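Local coordinates for RagB/SusD domain protein (Flavobacterium johnsoniae, PDB 5J90) that probably binds chitin or chito-oligosaccharides at the cell surface as a SusD-like outer-membrane lipoprotein of a chitin utilization locus, at residues A[353-358]-A[404-408]; A[463-469]-A[493-499]. All coordinates share one frame. Numbering follows the deposited sequence.

Contact 1 (A[353-358]-A[404-408])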
# COMPACT_ATOMS: atom_id res chain seq x y z
N ALA A 353 -20.39 -0.09 20.53
CA ALA A 353 -19.10 0.60 20.60
C ALA A 353 -18.96 1.40 21.89
O ALA A 353 -17.90 1.36 22.54
CB ALA A 353 -18.91 1.49 19.38
N GLN A 354 -20.01 2.11 22.29
CA GLN A 354 -19.92 2.92 23.51
C GLN A 354 -19.72 2.05 24.75
O GLN A 354 -18.86 2.36 25.58
CB GLN A 354 -21.13 3.84 23.72
CG GLN A 354 -20.91 4.75 24.95
CD GLN A 354 -22.10 5.63 25.30
OE1 GLN A 354 -23.12 5.64 24.61
NE2 GLN A 354 -21.96 6.39 26.39
N GLU A 355 -20.49 0.97 24.86
CA GLU A 355 -20.39 0.08 26.03
C GLU A 355 -18.99 -0.49 26.15
O GLU A 355 -18.42 -0.56 27.25
CB GLU A 355 -21.39 -1.08 25.92
CG GLU A 355 -22.86 -0.72 26.06
CD GLU A 355 -23.77 -1.91 25.77
OE1 GLU A 355 -23.36 -2.83 25.02
OE2 GLU A 355 -24.91 -1.91 26.29
N LEU A 356 -18.43 -0.92 25.02
CA LEU A 356 -17.13 -1.58 25.00
C LEU A 356 -16.01 -0.59 25.29
O LEU A 356 -15.07 -0.91 26.03
CB LEU A 356 -16.94 -2.27 23.64
CG LEU A 356 -17.88 -3.47 23.48
CD1 LEU A 356 -17.99 -3.86 22.01
CD2 LEU A 356 -17.41 -4.65 24.32
N TYR A 357 -16.11 0.62 24.74
CA TYR A 357 -15.18 1.71 25.03
C TYR A 357 -15.14 2.00 26.53
O TYR A 357 -14.06 2.06 27.13
CB TYR A 357 -15.61 2.95 24.26
CG TYR A 357 -14.88 4.24 24.54
CD1 TYR A 357 -13.55 4.43 24.14
CD2 TYR A 357 -15.53 5.32 25.14
CE1 TYR A 357 -12.89 5.63 24.35
CE2 TYR A 357 -14.88 6.53 25.36
CZ TYR A 357 -13.55 6.68 24.95
OH TYR A 357 -12.88 7.86 25.13
N GLU A 358 -16.31 2.17 27.13
CA GLU A 358 -16.36 2.53 28.54
C GLU A 358 -15.89 1.37 29.42
O GLU A 358 -15.25 1.59 30.45
CB GLU A 358 -17.76 3.01 28.93
CG GLU A 358 -18.13 4.30 28.21
CD GLU A 358 -19.45 4.91 28.68
OE1 GLU A 358 -20.20 4.24 29.43
OE2 GLU A 358 -19.71 6.06 28.28
N THR A 404 -12.03 14.77 23.49
CA THR A 404 -12.36 14.51 24.88
C THR A 404 -12.54 13.02 25.12
O THR A 404 -12.59 12.23 24.17
CB THR A 404 -13.66 15.22 25.30
OG1 THR A 404 -14.73 14.71 24.51
CG2 THR A 404 -13.54 16.72 25.08
N VAL A 405 -12.69 12.63 26.38
CA VAL A 405 -12.92 11.24 26.71
C VAL A 405 -14.35 10.81 26.41
O VAL A 405 -14.58 9.73 25.85
CB VAL A 405 -12.59 10.93 28.18
CG1 VAL A 405 -12.92 9.49 28.50
CG2 VAL A 405 -11.12 11.21 28.48
N ALA A 406 -15.32 11.64 26.79
CA ALA A 406 -16.73 11.25 26.74
C ALA A 406 -17.21 10.79 25.37
O ALA A 406 -16.92 11.43 24.36
CB ALA A 406 -17.62 12.40 27.24
N TRP A 407 -17.94 9.69 25.36
CA TRP A 407 -18.54 9.20 24.13
C TRP A 407 -19.62 10.15 23.66
O TRP A 407 -20.44 10.64 24.45
CB TRP A 407 -19.15 7.81 24.34
CG TRP A 407 -19.55 7.15 23.06
CD1 TRP A 407 -20.80 7.10 22.50
CD2 TRP A 407 -18.68 6.45 22.16
NE1 TRP A 407 -20.76 6.41 21.31
CE2 TRP A 407 -19.47 5.99 21.09
CE3 TRP A 407 -17.32 6.15 22.17
CZ2 TRP A 407 -18.94 5.26 20.03
CZ3 TRP A 407 -16.79 5.43 21.11
CH2 TRP A 407 -17.60 4.99 20.07
N ASP A 408 -19.63 10.41 22.36
CA ASP A 408 -20.67 11.19 21.72
C ASP A 408 -21.24 10.35 20.59
O ASP A 408 -20.55 10.09 19.60
CB ASP A 408 -20.07 12.49 21.17
CG ASP A 408 -21.10 13.37 20.47
OD1 ASP A 408 -22.27 12.96 20.33
OD2 ASP A 408 -20.71 14.48 20.04
O HOH W 1 -18.07 8.00 27.63
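Trp407 lays one face of its indole over the start of helix 353-368, where the side chain of Gln354 covers the five-membered ring. Gln354 CB stands 3.5 Å from the centroid of that ring and 11° off its normal, a CH-pi contact, and Gln354 CG comes within 3.3 Å of Trp407 CG. The six-membered ring reaches back to Ala353, at the start of the helix, with Ala353 CB 3.8 Å from Trp407 CH2. One turn on, Tyr357 meets the six-membered ring obliquely, the two centroids 5.4 Å apart and the planes at 49°, and Tyr357 CD2 approaches Trp407 CE3 to 3.6 Å. Gln354 and Tyr357 thus hold the tryptophan against two positions of the helix three residues apart. The phenol then extends past the indole to the loop backbone, and Tyr357 OH, 3.7 Å from Val405 CG1, donates a short 2.6 Å hydrogen bond to Val405 O. A second polar tie runs through water: Glu358 OE2 accepts from water 1 at 2.6 Å, and that water accepts from Trp407 N at 2.8 Å. Gln354 NE2 also donates to Glu358 OE2, at 3.0 Å, steadying the carboxylate from within its own helix. The loop is thereby held on a helix of what is probably the TPR-like part of this SusD homolog. Helix 413-428 backs the contact, with Tyr357 on Ile420 and Gln423 and Lys419 NZ bonding to the carbonyls of Thr404 and Ala406, while Ala353 and Leu356 pack on helix 332-344 and Val405 meets Tyr376 of helix 373-378.

Contact 2 (A[463-469]-A[493-499]). With EDO (1,2-ethanediol), chain E.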
# COMPACT_ATOMS: atom_id res chain seq x y z
N PHE A 463 4.51 11.26 8.48
CA PHE A 463 4.09 9.89 8.75
C PHE A 463 5.08 9.08 9.58
O PHE A 463 4.74 8.03 10.11
CB PHE A 463 3.71 9.18 7.45
CG PHE A 463 2.55 9.83 6.78
CD1 PHE A 463 1.26 9.58 7.21
CD2 PHE A 463 2.75 10.75 5.77
CE1 PHE A 463 0.18 10.21 6.62
CE2 PHE A 463 1.66 11.39 5.18
CZ PHE A 463 0.39 11.11 5.61
N GLY A 464 6.30 9.59 9.70
CA GLY A 464 7.28 8.95 10.55
C GLY A 464 7.73 7.58 10.06
O GLY A 464 7.58 7.23 8.88
N VAL A 465 8.30 6.81 10.97
CA VAL A 465 8.89 5.53 10.62
C VAL A 465 7.80 4.49 10.38
O VAL A 465 6.97 4.23 11.27
CB VAL A 465 9.85 5.03 11.72
CG1 VAL A 465 10.50 3.73 11.28
CG2 VAL A 465 10.90 6.10 12.05
N ARG A 466 7.79 3.92 9.18
CA ARG A 466 6.76 2.93 8.83
C ARG A 466 7.27 1.50 9.01
O ARG A 466 6.47 0.57 9.15
CB ARG A 466 6.22 3.15 7.41
CG ARG A 466 5.80 4.58 7.11
CD ARG A 466 4.86 5.20 8.14
NE ARG A 466 3.52 4.62 8.12
CZ ARG A 466 2.45 5.16 8.71
NH1 ARG A 466 2.54 6.31 9.37
NH2 ARG A 466 1.27 4.56 8.64
N ARG A 467 8.59 1.32 9.00
CA ARG A 467 9.19 -0.01 9.19
C ARG A 467 10.67 0.16 9.46
O ARG A 467 11.21 1.26 9.33
CB ARG A 467 9.01 -0.89 7.94
CG ARG A 467 9.81 -0.38 6.73
CD ARG A 467 9.64 -1.27 5.51
NE ARG A 467 10.35 -2.55 5.62
CZ ARG A 467 11.61 -2.74 5.22
NH1 ARG A 467 12.33 -1.73 4.73
NH2 ARG A 467 12.13 -3.95 5.30
N ILE A 468 11.32 -0.95 9.83
CA ILE A 468 12.78 -0.96 9.92
C ILE A 468 13.32 -1.77 8.74
O ILE A 468 12.72 -2.75 8.29
CB ILE A 468 13.25 -1.51 11.29
CG1 ILE A 468 12.71 -0.61 12.40
CG2 ILE A 468 14.78 -1.62 11.34
CD1 ILE A 468 13.09 -1.05 13.81
N ASN A 469 14.47 -1.32 8.22
CA ASN A 469 15.12 -1.97 7.09
C ASN A 469 15.76 -3.31 7.45
O ASN A 469 16.09 -3.55 8.62
CB ASN A 469 16.15 -1.03 6.44
CG ASN A 469 17.19 -0.55 7.43
OD1 ASN A 469 16.87 0.07 8.44
ND2 ASN A 469 18.46 -0.84 7.14
N ASP A 493 14.17 -0.64 0.39
CA ASP A 493 14.36 -1.20 1.73
C ASP A 493 14.83 -0.11 2.68
O ASP A 493 16.01 -0.03 3.03
CB ASP A 493 15.36 -2.36 1.66
CG ASP A 493 15.65 -2.99 3.01
OD1 ASP A 493 14.82 -2.90 3.95
OD2 ASP A 493 16.74 -3.59 3.14
N ASN A 494 13.90 0.75 3.07
CA ASN A 494 14.17 1.80 4.04
C ASN A 494 12.96 1.99 4.94
O ASN A 494 11.96 1.28 4.80
CB ASN A 494 14.60 3.11 3.35
CG ASN A 494 13.52 3.71 2.48
OD1 ASN A 494 12.35 3.73 2.84
ND2 ASN A 494 13.93 4.20 1.31
N GLY A 495 13.03 2.96 5.85
CA GLY A 495 12.02 3.10 6.88
C GLY A 495 10.74 3.79 6.46
O GLY A 495 9.78 3.83 7.24
N GLY A 496 10.69 4.34 5.24
CA GLY A 496 9.50 5.01 4.76
C GLY A 496 8.57 4.13 3.95
O GLY A 496 7.42 4.49 3.71
N THR A 497 9.06 2.97 3.52
CA THR A 497 8.24 2.07 2.70
C THR A 497 7.22 1.34 3.57
O THR A 497 7.56 0.79 4.61
CB THR A 497 9.13 1.05 1.96
OG1 THR A 497 9.99 1.77 1.06
CG2 THR A 497 8.30 0.05 1.17
N ARG A 498 5.97 1.35 3.14
CA ARG A 498 4.89 0.75 3.94
C ARG A 498 4.82 -0.76 3.81
O ARG A 498 4.86 -1.31 2.70
CB ARG A 498 3.55 1.37 3.54
CG ARG A 498 3.38 2.78 4.04
CD ARG A 498 2.25 3.53 3.31
NE ARG A 498 2.09 4.85 3.92
CZ ARG A 498 1.26 5.13 4.91
NH1 ARG A 498 0.47 4.18 5.40
NH2 ARG A 498 1.23 6.36 5.41
N VAL A 499 4.72 -1.44 4.95
CA VAL A 499 4.47 -2.88 4.95
C VAL A 499 3.05 -3.15 4.44
O VAL A 499 2.21 -2.24 4.38
CB VAL A 499 4.68 -3.55 6.34
CG1 VAL A 499 6.09 -3.25 6.85
CG2 VAL A 499 3.63 -3.10 7.35
C1 EDO E . -3.47 7.16 5.92
O1 EDO E . -3.12 8.55 6.10
C2 EDO E . -2.21 6.32 5.76
O2 EDO E . -1.28 6.52 6.84
O HOH W 2 4.55 0.09 7.28
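Two arginines of like charge lie close together here: Arg466 NH2 is 3.4 Å from Arg498 NH1, with no hydrogen bond between these donors, and each guanidinium has an atom of the other over one face. Asp502 probably eases the repulsion, its carboxylate forming a salt bridge with Arg466 and its backbone carbonyl accepting from Arg498. Arg466 NH1 also donates to Phe463 O at 2.9 Å, folding the side chain back on its own loop. Arg498 NH2 gives a hydrogen bond of 2.9 Å to O2 of a 1,2-ethanediol, probably from the crystallisation liquor, and another to Gly490 of the second subunit. At the backbone, Gly495 O receives Arg466 N at 2.8 Å and, more loosely, Arg467 N at 3.3 Å. Gly495 CA approaches Arg467 O to 3.2 Å, and a CB on Gly495 would sit equally close to that carbonyl, leaving little room for a side chain. Arg467 reaches along the other loop: its NH1 meets Asp493 OD1 at 2.9 Å in a salt bridge and Asn494 O at 3.0 Å, while Arg467 NE bonds to Phe134 O. Water 2 spans the far end, donating to Arg466 O (2.7 Å) and accepting from Val499 N (2.8 Å). Gly495 and Gly496 occupy the middle of a type I beta turn from Asn494 to Thr497, and Asn494 OD1 accepts from Gly496 N at 3.0 Å. This is an Asx turn within a beta turn, whose Gly495 carbonyl accepts from two backbone NH groups of a neighbouring irregular loop in the predominantly helical SusD-like fold.

In the fold
Following the chain from the N terminus, contact 1 comes first: helix 353-368 begins in it, helix 373-378 follows, and the long loop that leads to helix 413-428 returns to the first turns of 353-368, closing an excursion of 45 residues. The chain then runs through helices 413-428 and 432-442 before contact 2 opens. There, the loop ahead of helix 472-477 meets the loop after helix 479-489, closing a shorter, mostly helical excursion of 23 residues. The two closures are in series, neither nested nor crossed. The centres of contact 1 and contact 2 are about 32 Å apart and their nearest atoms about 21 Å, so they secure separate regions of one SusD-like fold, with the second subunit reaching contact 2 alone.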